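Local coordinates for hypothetical protein (Corynebacterium diphtheriae, PDB 2P4G) that is probably a reductase of riboflavin biosynthesis, acting on 5-amino-6-(5-phosphoribosylamino)uracil with NADP, at residues A[172-177]-A[200-205]. Numbering follows the deposited sequence. Where two conformers were deposited one is given.
Sequences STNPLK and YRQALS. With EDO (1,2-ethanediol), chain L.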
loop_
_atom_site.group_PDB
_atom_site.type_symbol
_atom_site.label_atom_id
_atom_site.label_comp_id
_atom_site.label_asym_id
_atom_site.label_seq_id
_atom_site.Cartn_x
_atom_site.Cartn_y
_atom_site.Cartn_z
ATOM N N SER A 172 19.840 -18.378 -19.696
ATOM C CA SER A 172 20.053 -16.932 -19.847
ATOM C C SER A 172 18.780 -16.090 -19.806
ATOM O O SER A 172 18.746 -15.029 -19.184
ATOM C CB SER A 172 20.753 -16.677 -21.181
ATOM O OG SER A 172 20.269 -17.574 -22.172
ATOM N N THR A 173 17.737 -16.586 -20.464
ATOM C CA THR A 173 16.539 -15.806 -20.792
ATOM C C THR A 173 15.649 -15.407 -19.603
ATOM O O THR A 173 15.806 -15.897 -18.485
ATOM C CB THR A 173 15.665 -16.609 -21.766
ATOM O OG1 THR A 173 15.362 -17.879 -21.175
ATOM C CG2 THR A 173 16.379 -16.827 -23.091
ATOM N N ASN A 174 14.707 -14.509 -19.875
ATOM C CA ASN A 174 13.716 -14.081 -18.898
ATOM C C ASN A 174 12.404 -14.840 -19.142
ATOM O O ASN A 174 11.832 -14.733 -20.217
ATOM C CB ASN A 174 13.488 -12.570 -19.022
ATOM C CG ASN A 174 12.608 -12.007 -17.919
ATOM O OD1 ASN A 174 11.691 -12.664 -17.415
ATOM N ND2 ASN A 174 12.876 -10.769 -17.546
ATOM N N PRO A 175 11.913 -15.586 -18.139
ATOM C CA PRO A 175 10.725 -16.433 -18.325
ATOM C C PRO A 175 9.431 -15.678 -18.648
ATOM O O PRO A 175 8.615 -16.192 -19.390
ATOM C CB PRO A 175 10.582 -17.128 -16.967
ATOM C CG PRO A 175 11.218 -16.188 -16.003
ATOM C CD PRO A 175 12.408 -15.660 -16.754
ATOM N N LEU A 176 9.235 -14.490 -18.080
ATOM C CA LEU A 176 8.095 -13.633 -18.440
ATOM C C LEU A 176 8.136 -13.188 -19.899
ATOM O O LEU A 176 7.119 -13.225 -20.573
ATOM C CB LEU A 176 8.003 -12.389 -17.554
ATOM C CG LEU A 176 6.993 -12.452 -16.419
ATOM C CD1 LEU A 176 7.023 -11.155 -15.619
ATOM C CD2 LEU A 176 5.585 -12.722 -16.958
ATOM N N LYS A 177 9.294 -12.738 -20.365
ATOM C CA LYS A 177 9.489 -12.375 -21.771
ATOM C C LYS A 177 9.131 -13.569 -22.645
ATOM O O LYS A 177 8.457 -13.438 -23.672
ATOM C CB LYS A 177 10.946 -11.951 -22.003
ATOM C CG LYS A 177 11.486 -12.093 -23.433
ATOM C CD LYS A 177 10.967 -11.010 -24.378
ATOM C CE LYS A 177 11.894 -10.822 -25.564
ATOM N NZ LYS A 177 11.438 -9.709 -26.434
ATOM N N TYR A 200 4.840 -9.898 -10.843
ATOM C CA TYR A 200 4.557 -8.460 -10.980
ATOM C C TYR A 200 5.841 -7.691 -11.177
ATOM O O TYR A 200 5.959 -6.869 -12.081
ATOM C CB TYR A 200 3.887 -7.897 -9.726
ATOM C CG TYR A 200 2.541 -8.468 -9.371
ATOM C CD1 TYR A 200 1.589 -8.734 -10.338
ATOM C CD2 TYR A 200 2.188 -8.665 -8.055
ATOM C CE1 TYR A 200 0.355 -9.224 -10.002
ATOM C CE2 TYR A 200 0.951 -9.170 -7.722
ATOM C CZ TYR A 200 0.049 -9.452 -8.694
ATOM O OH TYR A 200 -1.198 -9.952 -8.354
ATOM N N ARG A 201 6.813 -7.981 -10.320
ATOM C CA ARG A 201 8.115 -7.316 -10.352
ATOM C C ARG A 201 8.839 -7.499 -11.680
ATOM O O ARG A 201 9.302 -6.529 -12.279
ATOM C CB ARG A 201 8.972 -7.847 -9.200
ATOM C CG ARG A 201 10.353 -7.178 -9.009
ATOM C CD ARG A 201 10.259 -5.670 -8.920
ATOM N NE ARG A 201 11.484 -5.042 -8.399
ATOM C CZ ARG A 201 11.857 -5.069 -7.121
ATOM N NH1 ARG A 201 11.106 -5.694 -6.228
ATOM N NH2 ARG A 201 12.982 -4.479 -6.722
ATOM N N GLN A 202 8.958 -8.741 -12.132
ATOM C CA GLN A 202 9.641 -9.020 -13.400
ATOM C C GLN A 202 8.927 -8.321 -14.559
ATOM O O GLN A 202 9.576 -7.829 -15.457
ATOM C CB GLN A 202 9.724 -10.535 -13.667
ATOM C CG GLN A 202 10.667 -11.321 -12.734
ATOM C CD GLN A 202 10.527 -12.864 -12.851
ATOM O OE1 GLN A 202 9.539 -13.471 -12.395
ATOM N NE2 GLN A 202 11.534 -13.494 -13.474
ATOM N N ALA A 203 7.593 -8.262 -14.513
ATOM C CA ALA A 203 6.786 -7.666 -15.589
ATOM C C ALA A 203 6.926 -6.139 -15.654
ATOM O O ALA A 203 7.047 -5.560 -16.726
ATOM C CB ALA A 203 5.299 -8.064 -15.407
ATOM N N LEU A 204 6.869 -5.498 -14.493
ATOM C CA LEU A 204 7.069 -4.058 -14.383
ATOM C C LEU A 204 8.426 -3.649 -14.884
ATOM O O LEU A 204 8.536 -2.712 -15.664
ATOM C CB LEU A 204 6.908 -3.591 -12.935
ATOM C CG LEU A 204 5.450 -3.625 -12.478
ATOM C CD1 LEU A 204 5.312 -3.592 -10.945
ATOM C CD2 LEU A 204 4.706 -2.480 -13.144
ATOM N N SER A 205 9.463 -4.353 -14.449
ATOM C CA SER A 205 10.822 -3.997 -14.859
ATOM C C SER A 205 11.107 -4.316 -16.330
ATOM O O SER A 205 11.981 -3.719 -16.925
ATOM C CB SER A 205 11.855 -4.661 -13.952
ATOM O OG SER A 205 11.965 -6.033 -14.250
HETATM C C1 EDO L . -1.660 -10.284 -4.647
HETATM O O1 EDO L . -2.601 -10.157 -5.728
HETATM C C2 EDO L . -0.956 -11.638 -4.744
HETATM O O2 EDO L . 0.010 -11.601 -5.799
#
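Asn174 meets Gln202 where the start of helix 175-184 comes up against helix 197-206. The two carboxamide planes are nearly parallel, about 20° apart, but stay too distant from each other for a hydrogen bond. Asn174 is the N-cap residue of helix 175-184: its CG stands anti to the backbone N (chi1 -172°), and its OD1 accepts a weak capping bond from Leu176 N at 3.1 Å, bent to 134° at the hydrogen. Pro175 follows in the first turn, and the amide end of Gln202 reaches its CG, the two side chains running roughly at a right angle. Leu176 brings one methyl branch, CD1, against the opposing helix, 3.4 Å from Gln202 CB and 3.5 Å from Ala203 CB. The same methyl lies only 3.1 Å from the backbone N of Ala203, a tight fit, and the Leu176 chi1 of -100° is away from the staggered positions. Leu176 CA and Ala203 CA are the nearest pair of CA atoms, 6.7 Å apart. Behind the contact, Ala203 packs on Ile193 of strand 190-195, while Tyr200, pointing away from helix 175-184, bonds through OH to Ile39 O and to a bound ethanediol. The contact thus joins successive crossover helices of a dihydrofolate reductase-like fold, one leading into strand 190-195 and the other leaving it. With Asn174 OD1 used within its own helix, the 200 Å² interface rests on van der Waals contact.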